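Cellulosomal-scaffolding protein A (Clostridium thermocellum, PDB 4B9F) organises the cellulosome as its scaffold and, through the family 3a carbohydrate-binding module described here, probably attaches the complex to cellulose. Local coordinates at residues N16-Q21 with Y121-D126; S35-R40 with I94-G99; R40-V45 with Q140-L145; C55-I60 with Q108-F113. One frame throughout, in Å; residues are numbered along the deposited sequence.

Contact 1: residues N16-Q21 with Y121-D126; sequences NSINPQ and YTQSND. With CA (calcium ion), chain C.
I18 holds CG1 anti to its carbonyl carbon (chi1 -67°) and extends to CD1 (chi2 172°), which brings this methyl over Y121, whose own CG is likewise anti to the carbonyl carbon. The two side chains cross at about a right angle. I18 CD1 sits over one ring face, 3.7 Å from the centroid of Y121 and 15° off the ring normal, the geometry of a CH-pi contact. It is displaced from the centre toward Y121 CG, its nearest ring atom at 3.6 Å. At the ring edge, N16 O approaches Y121 CE2 to 4.0 Å, while the phenol oxygen is hydrogen-bonded to Q51. I18 also slides past Q123 in the opposite direction, with I18 CG1 3.9 Å from Q123 OE1. A water bridges the segments at this point: it accepts from N19 N at 3.0 Å and lies 2.8 Å from Q123 OE1, to which it can donate. The amide nitrogen of Q123 is taken up by the backbone oxygens of N10 and S12. Beyond Y121 the chain enters a type I turn from Q123 to D126, closed by D126 N bonding to Q123 O. T122 O, N125 OD1 and D126 OD1 each bind calcium at 2.4 Å. With one water and two oxygens each from T44 and D46, they form an eight-ligand calcium site in the loops of this beta-sandwich module.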
loop_
_atom_site.group_PDB
_atom_site.type_symbol
_atom_site.label_atom_id
_atom_site.label_comp_id
_atom_site.label_asym_id
_atom_site.label_seq_id
_atom_site.Cartn_x
_atom_site.Cartn_y
_atom_site.Cartn_z
ATOM N N ASN A 16 17.143 -2.198 3.730
ATOM C CA ASN A 16 16.678 -3.582 3.744
ATOM C C ASN A 16 15.184 -3.725 4.043
ATOM O O ASN A 16 14.668 -4.830 4.152
ATOM C CB ASN A 16 17.540 -4.472 4.654
ATOM C CG ASN A 16 17.419 -4.121 6.133
ATOM O OD1 ASN A 16 16.488 -3.449 6.567
ATOM N ND2 ASN A 16 18.365 -4.610 6.917
ATOM N N SER A 17 14.500 -2.600 4.191
ATOM C CA SER A 17 13.066 -2.629 4.386
ATOM C C SER A 17 12.433 -1.489 3.621
ATOM O O SER A 17 12.971 -0.382 3.568
ATOM C CB SER A 17 12.722 -2.509 5.870
ATOM O OG SER A 17 13.392 -3.508 6.620
ATOM N N ILE A 18 11.289 -1.781 3.021
ATOM C CA ILE A 18 10.483 -0.777 2.335
ATOM C C ILE A 18 9.191 -0.594 3.134
ATOM O O ILE A 18 8.596 -1.566 3.597
ATOM C CB ILE A 18 10.230 -1.176 0.868
ATOM C CG1 ILE A 18 11.569 -1.139 0.117
ATOM C CG2 ILE A 18 9.242 -0.217 0.194
ATOM C CD1 ILE A 18 11.543 -1.694 -1.296
ATOM N N ASN A 19 8.778 0.657 3.317
ATOM C CA ASN A 19 7.707 0.987 4.251
ATOM C C ASN A 19 6.646 1.871 3.618
ATOM O O ASN A 19 6.591 3.077 3.868
ATOM C CB ASN A 19 8.278 1.675 5.495
ATOM C CG ASN A 19 9.223 0.783 6.265
ATOM O OD1 ASN A 19 10.375 0.584 5.873
ATOM N ND2 ASN A 19 8.734 0.219 7.356
ATOM N N PRO A 20 5.793 1.273 2.780
ATOM C CA PRO A 20 4.732 2.039 2.122
ATOM C C PRO A 20 3.648 2.423 3.128
ATOM O O PRO A 20 3.142 1.556 3.846
ATOM C CB PRO A 20 4.194 1.061 1.066
ATOM C CG PRO A 20 4.555 -0.286 1.586
ATOM C CD PRO A 20 5.784 -0.154 2.422
ATOM N N GLN A 21 3.297 3.706 3.172
ATOM C CA GLN A 21 2.212 4.188 4.030
ATOM C C GLN A 21 1.050 4.623 3.147
ATOM O O GLN A 21 1.215 5.509 2.308
ATOM C CB GLN A 21 2.666 5.388 4.870
ATOM C CG GLN A 21 4.058 5.258 5.463
ATOM C CD GLN A 21 4.116 4.304 6.629
ATOM O OE1 GLN A 21 3.416 4.484 7.631
ATOM N NE2 GLN A 21 4.969 3.291 6.517
ATOM N N TYR A 121 17.604 -3.347 -0.846
ATOM C CA TYR A 121 16.897 -2.768 -1.972
ATOM C C TYR A 121 17.503 -1.404 -2.290
ATOM O O TYR A 121 18.139 -0.766 -1.434
ATOM C CB TYR A 121 15.454 -2.471 -1.593
ATOM C CG TYR A 121 14.549 -3.627 -1.276
ATOM C CD1 TYR A 121 13.972 -4.395 -2.290
ATOM C CD2 TYR A 121 14.203 -3.910 0.043
ATOM C CE1 TYR A 121 13.090 -5.433 -1.989
ATOM C CE2 TYR A 121 13.340 -4.939 0.352
ATOM C CZ TYR A 121 12.777 -5.696 -0.665
ATOM O OH TYR A 121 11.900 -6.704 -0.343
ATOM N N THR A 122 17.241 -0.945 -3.509
ATOM C CA THR A 122 17.542 0.409 -3.946
ATOM C C THR A 122 16.210 1.073 -4.260
ATOM O O THR A 122 15.441 0.542 -5.063
ATOM C CB THR A 122 18.384 0.369 -5.228
ATOM O OG1 THR A 122 19.669 -0.189 -4.928
ATOM C CG2 THR A 122 18.541 1.763 -5.825
ATOM N N GLN A 123 15.918 2.212 -3.636
ATOM C CA GLN A 123 14.599 2.818 -3.817
ATOM C C GLN A 123 14.507 3.788 -4.991
ATOM O O GLN A 123 13.412 4.119 -5.430
ATOM C CB GLN A 123 14.119 3.478 -2.524
ATOM C CG GLN A 123 14.092 2.517 -1.343
ATOM C CD GLN A 123 13.157 2.984 -0.253
ATOM O OE1 GLN A 123 11.961 2.680 -0.273
ATOM N NE2 GLN A 123 13.690 3.723 0.707
ATOM N N SER A 124 15.653 4.220 -5.508
ATOM C CA SER A 124 15.681 5.240 -6.554
ATOM C C SER A 124 15.150 4.724 -7.885
ATOM O O SER A 124 14.869 5.511 -8.780
ATOM C CB SER A 124 17.099 5.771 -6.755
ATOM O OG SER A 124 17.938 4.759 -7.281
ATOM N N ASN A 125 15.042 3.407 -8.029
ATOM C CA ASN A 125 14.523 2.804 -9.257
ATOM C C ASN A 125 13.184 2.101 -9.020
ATOM O O ASN A 125 12.883 1.090 -9.658
ATOM C CB ASN A 125 15.562 1.852 -9.884
ATOM C CG ASN A 125 15.957 0.723 -8.954
ATOM O OD1 ASN A 125 15.463 0.636 -7.832
ATOM N ND2 ASN A 125 16.833 -0.160 -9.424
ATOM N N ASP A 126 12.388 2.657 -8.108
ATOM C CA ASP A 126 11.062 2.118 -7.771
ATOM C C ASP A 126 9.966 3.101 -8.165
ATOM O O ASP A 126 9.884 4.204 -7.605
ATOM C CB ASP A 126 10.944 1.844 -6.266
ATOM C CG ASP A 126 11.897 0.776 -5.780
ATOM O OD1 ASP A 126 12.438 0.032 -6.619
ATOM O OD2 ASP A 126 12.084 0.674 -4.548
HETATM CA CA CA C . 14.535 -1.154 -6.493
HETATM O O HOH W 1 10.308 2.796 1.939
HETATM O O HOH W 2 13.542 -1.537 -4.236
#

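Contact 2: residues S35-R40 with I94-G99; sequences SKLTLR and ISFTGG
L37 and F96 lie side by side and point the same way across an antiparallel strand pair whose axes run at 163°. L37 has CG anti to the backbone N (chi1 -179°), whereas F96 has CG anti to its carbonyl carbon (chi1 -55°), and L37 CD2 comes within 4.0 Å of F96 CE1. The phenyl ring turns its edge to the partner strand: L37 O lies in the ring plane, 3.4 Å from F96 CD1. L39 CD1 is at the edge too, 4.3 Å from F96 CZ. L39 and I94 are a hydrogen-bonded pair on the same side of the sheet, their CB atoms 4.2 Å apart. On the other side, T38 CG2 meets S95 CB at 4.0 Å. Two backbone bonds tie the strands, L39 N to I94 O at 2.9 Å and I94 N to L39 O at 2.8 Å. Farther along, water takes over: one molecule accepts from F96 N at 2.9 Å and can donate to L37 O, and a second donates to both S35 O and F96 O. F22 of strand 20-26 touches L39 and I94 from the opposing sheet. The chemistry is thus divided: L37, L39, I94 and F96 give one side an apolar surface for the sandwich interior, T38 and S95 make the other more polar, and where the direct ladder ends, ordered water bridges backbone groups of the two segments.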
loop_
_atom_site.group_PDB
_atom_site.type_symbol
_atom_site.label_atom_id
_atom_site.label_comp_id
_atom_site.label_asym_id
_atom_site.label_seq_id
_atom_site.Cartn_x
_atom_site.Cartn_y
_atom_site.Cartn_z
ATOM N N SER A 35 -12.902 -6.034 1.908
ATOM C CA SER A 35 -12.475 -7.354 1.458
ATOM C C SER A 35 -12.316 -7.400 -0.062
ATOM O O SER A 35 -11.731 -8.344 -0.596
ATOM C CB SER A 35 -13.430 -8.454 1.947
ATOM O OG SER A 35 -14.642 -8.461 1.213
ATOM N N LYS A 36 -12.839 -6.382 -0.747
ATOM C CA LYS A 36 -12.717 -6.281 -2.201
ATOM C C LYS A 36 -11.673 -5.256 -2.650
ATOM O O LYS A 36 -11.426 -5.118 -3.845
ATOM C CB LYS A 36 -14.064 -5.904 -2.826
ATOM C CG LYS A 36 -15.244 -6.721 -2.341
ATOM C CD LYS A 36 -15.156 -8.157 -2.813
ATOM C CE LYS A 36 -16.459 -8.892 -2.528
ATOM N NZ LYS A 36 -16.411 -10.317 -2.952
ATOM N N LEU A 37 -11.062 -4.538 -1.705
ATOM C CA LEU A 37 -10.126 -3.469 -2.040
ATOM C C LEU A 37 -8.694 -3.973 -2.075
ATOM O O LEU A 37 -8.244 -4.648 -1.149
ATOM C CB LEU A 37 -10.223 -2.333 -1.027
ATOM C CG LEU A 37 -9.305 -1.133 -1.281
ATOM C CD1 LEU A 37 -9.681 -0.408 -2.576
ATOM C CD2 LEU A 37 -9.347 -0.172 -0.101
ATOM N N THR A 38 -7.977 -3.663 -3.150
ATOM C CA THR A 38 -6.550 -3.957 -3.188
ATOM C C THR A 38 -5.765 -2.701 -3.553
ATOM O O THR A 38 -6.277 -1.820 -4.258
ATOM C CB THR A 38 -6.206 -5.091 -4.165
ATOM O OG1 THR A 38 -6.715 -4.765 -5.460
ATOM C CG2 THR A 38 -6.798 -6.417 -3.694
ATOM N N LEU A 39 -4.533 -2.621 -3.052
ATOM C CA LEU A 39 -3.643 -1.496 -3.285
ATOM C C LEU A 39 -2.337 -2.035 -3.843
ATOM O O LEU A 39 -1.864 -3.094 -3.403
ATOM C CB LEU A 39 -3.362 -0.768 -1.964
ATOM C CG LEU A 39 -4.599 -0.347 -1.167
ATOM C CD1 LEU A 39 -4.198 0.180 0.217
ATOM C CD2 LEU A 39 -5.395 0.697 -1.908
ATOM N N ARG A 40 -1.732 -1.318 -4.787
ATOM C CA ARG A 40 -0.481 -1.785 -5.373
ATOM C C ARG A 40 0.632 -0.770 -5.200
ATOM O O ARG A 40 0.446 0.431 -5.448
ATOM C CB ARG A 40 -0.648 -2.099 -6.866
ATOM C CG ARG A 40 -1.641 -3.175 -7.155
ATOM C CD ARG A 40 -1.695 -3.526 -8.630
ATOM N NE ARG A 40 -2.773 -4.476 -8.854
ATOM C CZ ARG A 40 -3.167 -4.902 -10.048
ATOM N NH1 ARG A 40 -2.548 -4.486 -11.148
ATOM N NH2 ARG A 40 -4.177 -5.757 -10.137
ATOM N N ILE A 94 -1.563 -5.065 -1.400
ATOM C CA ILE A 94 -2.153 -5.052 -0.073
ATOM C C ILE A 94 -3.636 -5.358 -0.223
ATOM O O ILE A 94 -4.313 -4.791 -1.089
ATOM C CB ILE A 94 -1.923 -3.693 0.641
ATOM C CG1 ILE A 94 -0.427 -3.502 0.929
ATOM C CG2 ILE A 94 -2.736 -3.633 1.932
ATOM C CD1 ILE A 94 -0.067 -2.137 1.494
ATOM N N SER A 95 -4.126 -6.259 0.618
ATOM C CA SER A 95 -5.537 -6.614 0.651
ATOM C C SER A 95 -6.012 -6.721 2.103
ATOM O O SER A 95 -5.217 -6.562 3.046
ATOM C CB SER A 95 -5.785 -7.922 -0.111
ATOM O OG SER A 95 -5.023 -8.975 0.451
ATOM N N PHE A 96 -7.304 -6.990 2.275
ATOM C CA PHE A 96 -7.937 -6.952 3.593
ATOM C C PHE A 96 -8.816 -8.171 3.770
ATOM O O PHE A 96 -9.531 -8.571 2.841
ATOM C CB PHE A 96 -8.786 -5.688 3.750
ATOM C CG PHE A 96 -8.023 -4.428 3.493
ATOM C CD1 PHE A 96 -7.870 -3.937 2.198
ATOM C CD2 PHE A 96 -7.427 -3.739 4.540
ATOM C CE1 PHE A 96 -7.132 -2.794 1.949
ATOM C CE2 PHE A 96 -6.694 -2.577 4.299
ATOM C CZ PHE A 96 -6.552 -2.107 2.999
ATOM N N THR A 97 -8.784 -8.744 4.968
ATOM C CA THR A 97 -9.581 -9.927 5.259
ATOM C C THR A 97 -11.057 -9.599 5.436
ATOM O O THR A 97 -11.910 -10.478 5.329
ATOM C CB THR A 97 -9.074 -10.659 6.507
ATOM O OG1 THR A 97 -9.171 -9.790 7.642
ATOM C CG2 THR A 97 -7.622 -11.103 6.321
ATOM N N GLY A 98 -11.356 -8.335 5.709
ATOM C CA GLY A 98 -12.720 -7.916 5.936
ATOM C C GLY A 98 -12.747 -6.456 6.327
ATOM O O GLY A 98 -11.717 -5.781 6.297
ATOM N N GLY A 99 -13.924 -5.969 6.700
ATOM C CA GLY A 99 -14.090 -4.581 7.090
ATOM C C GLY A 99 -14.868 -3.767 6.073
ATOM O O GLY A 99 -15.020 -4.155 4.913
HETATM O O HOH W 3 -9.624 -10.365 0.817
HETATM O O HOH W 4 -8.977 -6.999 -0.130
#

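Contact 3: residues R40-V45 with Q140-L145; sequences RYYYTV and QVTAYL. With CA (calcium ion), chain C.
R40 and Y144 form a cation-pi stack on one side of an antiparallel strand pair within the five-stranded sheet of the beta-sandwich. The guanidinium lies almost flat on the ring, planes 22° apart, with R40 CZ 3.9 Å from the centroid of Y144. The arginine chain, extended from CG to NE, brings NE to 3.4 Å from Y144 CE1, with NH2 over the ring centre. Beneath the stack, R40 and T142 are a hydrogen-bonded pair: R40 N donates to T142 O at 2.9 Å, but the return bond from T142 N to R40 O is weak at 3.4 Å. T142 also receives Y42, whose side chain crosses it at about a right angle and hydrogen-bonds hydroxyl to hydroxyl, Y42 OH to T142 OG1 at 2.8 Å. T142 CG2 lies at the edge of the same ring. Y41 takes the other side of the strand, its CD1 4.1 Å from V141 CG1 and its hydroxyl bonded to N8. Farther on, T44 binds the calcium through both O and OG1, each at 2.5 Å. Strand 37-43 is central in this sheet, with 88-96 on one flank and 142-145 on the other, and 148-151 completes the edge beyond 142-145.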
loop_
_atom_site.group_PDB
_atom_site.type_symbol
_atom_site.label_atom_id
_atom_site.label_comp_id
_atom_site.label_asym_id
_atom_site.label_seq_id
_atom_site.Cartn_x
_atom_site.Cartn_y
_atom_site.Cartn_z
ATOM N N ARG A 40 -1.732 -1.318 -4.787
ATOM C CA ARG A 40 -0.481 -1.785 -5.373
ATOM C C ARG A 40 0.632 -0.770 -5.200
ATOM O O ARG A 40 0.446 0.431 -5.448
ATOM C CB ARG A 40 -0.648 -2.099 -6.866
ATOM C CG ARG A 40 -1.641 -3.175 -7.155
ATOM C CD ARG A 40 -1.695 -3.526 -8.630
ATOM N NE ARG A 40 -2.773 -4.476 -8.854
ATOM C CZ ARG A 40 -3.167 -4.902 -10.048
ATOM N NH1 ARG A 40 -2.548 -4.486 -11.148
ATOM N NH2 ARG A 40 -4.177 -5.757 -10.137
ATOM N N TYR A 41 1.788 -1.279 -4.764
ATOM C CA TYR A 41 3.020 -0.516 -4.653
ATOM C C TYR A 41 4.055 -1.154 -5.586
ATOM O O TYR A 41 4.478 -2.286 -5.360
ATOM C CB TYR A 41 3.519 -0.520 -3.197
ATOM C CG TYR A 41 4.803 0.258 -3.035
ATOM C CD1 TYR A 41 4.781 1.634 -2.850
ATOM C CD2 TYR A 41 6.048 -0.373 -3.104
ATOM C CE1 TYR A 41 5.950 2.364 -2.731
ATOM C CE2 TYR A 41 7.224 0.351 -2.984
ATOM C CZ TYR A 41 7.163 1.720 -2.797
ATOM O OH TYR A 41 8.301 2.475 -2.684
ATOM N N TYR A 42 4.447 -0.422 -6.630
ATOM C CA TYR A 42 5.309 -0.959 -7.676
ATOM C C TYR A 42 6.768 -0.609 -7.444
ATOM O O TYR A 42 7.104 0.531 -7.101
ATOM C CB TYR A 42 4.901 -0.391 -9.032
ATOM C CG TYR A 42 3.451 -0.547 -9.399
ATOM C CD1 TYR A 42 2.997 -1.700 -10.035
ATOM C CD2 TYR A 42 2.543 0.490 -9.184
ATOM C CE1 TYR A 42 1.669 -1.830 -10.420
ATOM C CE2 TYR A 42 1.206 0.367 -9.560
ATOM C CZ TYR A 42 0.784 -0.795 -10.181
ATOM O OH TYR A 42 -0.530 -0.903 -10.579
ATOM N N TYR A 43 7.649 -1.570 -7.680
ATOM C CA TYR A 43 9.063 -1.360 -7.434
ATOM C C TYR A 43 9.903 -2.370 -8.201
ATOM O O TYR A 43 9.371 -3.256 -8.869
ATOM C CB TYR A 43 9.345 -1.454 -5.921
ATOM C CG TYR A 43 9.114 -2.832 -5.319
ATOM C CD1 TYR A 43 7.827 -3.295 -5.049
ATOM C CD2 TYR A 43 10.186 -3.664 -5.018
ATOM C CE1 TYR A 43 7.612 -4.561 -4.502
ATOM C CE2 TYR A 43 9.985 -4.928 -4.475
ATOM C CZ TYR A 43 8.697 -5.370 -4.213
ATOM O OH TYR A 43 8.483 -6.613 -3.665
ATOM N N THR A 44 11.220 -2.211 -8.118
ATOM C CA THR A 44 12.144 -3.188 -8.669
ATOM C C THR A 44 12.806 -3.926 -7.516
ATOM O O THR A 44 13.350 -3.311 -6.598
ATOM C CB THR A 44 13.225 -2.527 -9.543
ATOM O OG1 THR A 44 13.775 -1.399 -8.846
ATOM C CG2 THR A 44 12.638 -2.062 -10.862
ATOM N N VAL A 45 12.763 -5.252 -7.565
ATOM C CA VAL A 45 13.207 -6.070 -6.441
ATOM C C VAL A 45 14.726 -6.030 -6.194
ATOM O O VAL A 45 15.168 -6.272 -5.074
ATOM C CB VAL A 45 12.683 -7.524 -6.600
ATOM C CG1 VAL A 45 13.333 -8.217 -7.797
ATOM C CG2 VAL A 45 12.868 -8.332 -5.318
ATOM N N GLN A 140 1.088 7.336 -8.505
ATOM C CA GLN A 140 1.947 6.228 -8.916
ATOM C C GLN A 140 1.802 5.010 -8.020
ATOM O O GLN A 140 2.625 4.101 -8.066
ATOM C CB GLN A 140 3.408 6.661 -9.092
ATOM C CG GLN A 140 3.513 7.767 -10.156
ATOM C CD GLN A 140 4.932 8.160 -10.564
ATOM O OE1 GLN A 140 5.915 7.471 -10.275
ATOM N NE2 GLN A 140 5.035 9.285 -11.257
ATOM N N VAL A 141 0.746 5.011 -7.209
ATOM C CA VAL A 141 0.226 3.789 -6.600
ATOM C C VAL A 141 -1.211 3.637 -7.098
ATOM O O VAL A 141 -1.830 4.618 -7.506
ATOM C CB VAL A 141 0.248 3.820 -5.050
ATOM C CG1 VAL A 141 1.686 3.792 -4.526
ATOM C CG2 VAL A 141 -0.519 5.022 -4.519
ATOM N N THR A 142 -1.727 2.415 -7.098
ATOM C CA THR A 142 -3.059 2.171 -7.638
ATOM C C THR A 142 -3.949 1.437 -6.638
ATOM O O THR A 142 -3.462 0.816 -5.676
ATOM C CB THR A 142 -2.986 1.363 -8.939
ATOM O OG1 THR A 142 -2.252 0.156 -8.699
ATOM C CG2 THR A 142 -2.284 2.170 -10.027
ATOM N N ALA A 143 -5.257 1.518 -6.874
ATOM C CA ALA A 143 -6.245 0.830 -6.060
ATOM C C ALA A 143 -7.294 0.216 -6.961
ATOM O O ALA A 143 -7.686 0.817 -7.976
ATOM C CB ALA A 143 -6.895 1.784 -5.064
ATOM N N TYR A 144 -7.743 -0.978 -6.576
ATOM C CA TYR A 144 -8.745 -1.738 -7.319
ATOM C C TYR A 144 -9.840 -2.176 -6.362
ATOM O O TYR A 144 -9.559 -2.533 -5.218
ATOM C CB TYR A 144 -8.121 -2.972 -7.979
ATOM C CG TYR A 144 -7.072 -2.636 -9.014
ATOM C CD1 TYR A 144 -5.801 -2.221 -8.633
ATOM C CD2 TYR A 144 -7.354 -2.720 -10.378
ATOM C CE1 TYR A 144 -4.843 -1.891 -9.568
ATOM C CE2 TYR A 144 -6.399 -2.400 -11.326
ATOM C CZ TYR A 144 -5.149 -1.985 -10.916
ATOM O OH TYR A 144 -4.198 -1.652 -11.846
ATOM N N LEU A 145 -11.085 -2.139 -6.829
ATOM C CA LEU A 145 -12.204 -2.632 -6.035
ATOM C C LEU A 145 -12.830 -3.770 -6.824
ATOM O O LEU A 145 -13.320 -3.559 -7.937
ATOM C CB LEU A 145 -13.220 -1.513 -5.785
ATOM C CG LEU A 145 -14.321 -1.788 -4.759
ATOM C CD1 LEU A 145 -13.720 -2.088 -3.384
ATOM C CD2 LEU A 145 -15.284 -0.612 -4.678
HETATM CA CA CA C . 14.535 -1.154 -6.493
HETATM O O HOH W 2 13.542 -1.537 -4.236
#

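Contact 4: residues C55-I60 with Q108-F113; sequences CDHAAI and QIQGRF
C55 starts the contact with SG 3.9 Å from I109 CG2, opposite G111 in a non-hydrogen-bonded pair. At D56 the chain turns a corner, yet D56 N still bonds to Q110 O at 2.8 Å. The carboxylate of D56 meets R112 nearly coplanar, planes 20° apart: R112 NE, set by a bend at chi3 (57°), donates to the syn lone pair of D56 OD1 at 2.9 Å with an angle of 179°. A water links D56 OD1 to R112 NH2 beside this salt bridge. H57 follows, lying alongside Q110 and pointing the same way, with H57 CD2 3.4 Å from Q110 OE1, an oxygen that also accepts from Q108 NE2. The D56-R112 pair, with H57 and Y67 nearby, is consistent with the flat strip thought to bind crystalline cellulose in family 3a modules. A58 turns CB to the side of C55 and I109. At A59 the ladder is regular, with A59 N to Q108 O at 3.1 Å and Q108 N to A59 O at 3.0 Å. Strand 106-115 runs between 51-61 and 20-26. V74 of strand 74-85 covers C55, A58 and I109 from the other sheet, and Y67 of strand 67-69 touches H57 and A59 on the outer flank.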
loop_
_atom_site.group_PDB
_atom_site.type_symbol
_atom_site.label_atom_id
_atom_site.label_comp_id
_atom_site.label_asym_id
_atom_site.label_seq_id
_atom_site.Cartn_x
_atom_site.Cartn_y
_atom_site.Cartn_z
ATOM N N CYS A 55 2.056 -5.673 8.318
ATOM C CA CYS A 55 1.551 -4.340 8.613
ATOM C C CYS A 55 1.931 -3.949 10.045
ATOM O O CYS A 55 1.597 -4.671 10.981
ATOM C CB CYS A 55 0.038 -4.304 8.434
ATOM S SG CYS A 55 -0.678 -2.685 8.694
ATOM N N ASP A 56 2.627 -2.820 10.208
ATOM C CA ASP A 56 2.996 -2.312 11.543
ATOM C C ASP A 56 1.761 -1.841 12.308
ATOM O O ASP A 56 1.668 -1.958 13.536
ATOM C CB ASP A 56 3.918 -1.087 11.446
ATOM C CG ASP A 56 5.310 -1.402 10.949
ATOM O OD1 ASP A 56 5.720 -2.583 10.969
ATOM O OD2 ASP A 56 6.016 -0.425 10.577
ATOM N N HIS A 57 0.824 -1.248 11.581
ATOM C CA HIS A 57 -0.324 -0.599 12.190
ATOM C C HIS A 57 -1.324 -0.274 11.097
ATOM O O HIS A 57 -0.958 0.282 10.068
ATOM C CB HIS A 57 0.105 0.707 12.866
ATOM C CG HIS A 57 -1.042 1.518 13.372
ATOM N ND1 HIS A 57 -1.938 1.030 14.295
ATOM C CD2 HIS A 57 -1.452 2.771 13.071
ATOM C CE1 HIS A 57 -2.847 1.954 14.555
ATOM N NE2 HIS A 57 -2.572 3.023 13.827
ATOM N N ALA A 58 -2.586 -0.614 11.319
ATOM C CA ALA A 58 -3.654 -0.156 10.433
ATOM C C ALA A 58 -4.899 0.089 11.250
ATOM O O ALA A 58 -5.174 -0.628 12.216
ATOM C CB ALA A 58 -3.933 -1.175 9.335
ATOM N N ALA A 59 -5.666 1.092 10.850
ATOM C CA ALA A 59 -6.902 1.387 11.551
ATOM C C ALA A 59 -7.906 2.012 10.614
ATOM O O ALA A 59 -7.536 2.721 9.667
ATOM C CB ALA A 59 -6.650 2.298 12.765
ATOM N N ILE A 60 -9.176 1.728 10.878
ATOM C CA ILE A 60 -10.274 2.401 10.198
ATOM C C ILE A 60 -10.766 3.506 11.118
ATOM O O ILE A 60 -11.123 3.249 12.277
ATOM C CB ILE A 60 -11.431 1.432 9.872
ATOM C CG1 ILE A 60 -10.928 0.276 8.999
ATOM C CG2 ILE A 60 -12.574 2.179 9.199
ATOM C CD1 ILE A 60 -11.958 -0.848 8.810
ATOM N N GLN A 108 -6.007 3.746 7.336
ATOM C CA GLN A 108 -4.589 4.056 7.260
ATOM C C GLN A 108 -3.815 2.768 7.446
ATOM O O GLN A 108 -4.123 1.989 8.346
ATOM C CB GLN A 108 -4.212 5.053 8.345
ATOM C CG GLN A 108 -2.755 5.456 8.343
ATOM C CD GLN A 108 -2.519 6.711 9.163
ATOM O OE1 GLN A 108 -3.280 7.681 9.063
ATOM N NE2 GLN A 108 -1.476 6.700 9.985
ATOM N N ILE A 109 -2.824 2.549 6.588
ATOM C CA ILE A 109 -2.039 1.315 6.579
ATOM C C ILE A 109 -0.560 1.642 6.585
ATOM O O ILE A 109 -0.062 2.314 5.682
ATOM C CB ILE A 109 -2.344 0.458 5.325
ATOM C CG1 ILE A 109 -3.844 0.164 5.233
ATOM C CG2 ILE A 109 -1.501 -0.826 5.327
ATOM C CD1 ILE A 109 -4.557 0.974 4.137
ATOM N N GLN A 110 0.138 1.166 7.606
ATOM C CA GLN A 110 1.574 1.382 7.717
ATOM C C GLN A 110 2.243 0.048 7.408
ATOM O O GLN A 110 2.356 -0.826 8.266
ATOM C CB GLN A 110 1.901 1.940 9.104
ATOM C CG GLN A 110 1.106 3.229 9.306
ATOM C CD GLN A 110 1.283 3.928 10.634
ATOM O OE1 GLN A 110 0.441 4.738 10.997
ATOM N NE2 GLN A 110 2.373 3.641 11.354
ATOM N N GLY A 111 2.617 -0.122 6.142
ATOM C CA GLY A 111 3.118 -1.393 5.652
ATOM C C GLY A 111 4.622 -1.509 5.729
ATOM O O GLY A 111 5.326 -0.508 5.826
ATOM N N ARG A 112 5.120 -2.739 5.670
ATOM C CA ARG A 112 6.549 -2.968 5.738
ATOM C C ARG A 112 6.864 -4.278 5.044
ATOM O O ARG A 112 6.145 -5.270 5.217
ATOM C CB ARG A 112 6.999 -3.035 7.199
ATOM C CG ARG A 112 8.494 -3.203 7.384
ATOM C CD ARG A 112 8.885 -2.889 8.821
ATOM N NE ARG A 112 8.148 -3.720 9.758
ATOM C CZ ARG A 112 8.508 -4.957 10.099
ATOM N NH1 ARG A 112 9.614 -5.492 9.591
ATOM N NH2 ARG A 112 7.764 -5.662 10.949
ATOM N N PHE A 113 7.934 -4.301 4.261
ATOM C CA PHE A 113 8.361 -5.572 3.679
ATOM C C PHE A 113 9.871 -5.672 3.544
ATOM O O PHE A 113 10.577 -4.658 3.503
ATOM C CB PHE A 113 7.607 -5.927 2.386
ATOM C CG PHE A 113 7.868 -5.017 1.216
ATOM C CD1 PHE A 113 8.907 -5.287 0.336
ATOM C CD2 PHE A 113 7.019 -3.951 0.935
ATOM C CE1 PHE A 113 9.112 -4.502 -0.795
ATOM C CE2 PHE A 113 7.226 -3.157 -0.186
ATOM C CZ PHE A 113 8.276 -3.430 -1.046
HETATM O O HOH W 5 5.757 0.996 8.177
HETATM O O HOH W 6 4.901 2.172 11.365
HETATM O O HOH W 7 5.142 -4.996 11.638
#

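How the contacts relate
Contacts 1 and 3 share the calcium and one of its water ligands: their centres lie 12 Å apart, and D126 OD1 and T44 N, 3.0 Å apart, probably hydrogen-bond beside the metal. Contacts 2 and 3 share R40 and the strand 37-43, binding it to a different neighbour on each flank. Contact 4 belongs to the opposing sheet and continues into contact 1 through strand 20-26, where P20 O probably accepts from G111 N at 2.9 Å. The two sheets meet between contacts 2 and 4, with F96 CZ 3.8 Å from I109 CD1. Contacts 1 and 2, with centres about 21 Å apart, lie on opposite sides of the chain's centre.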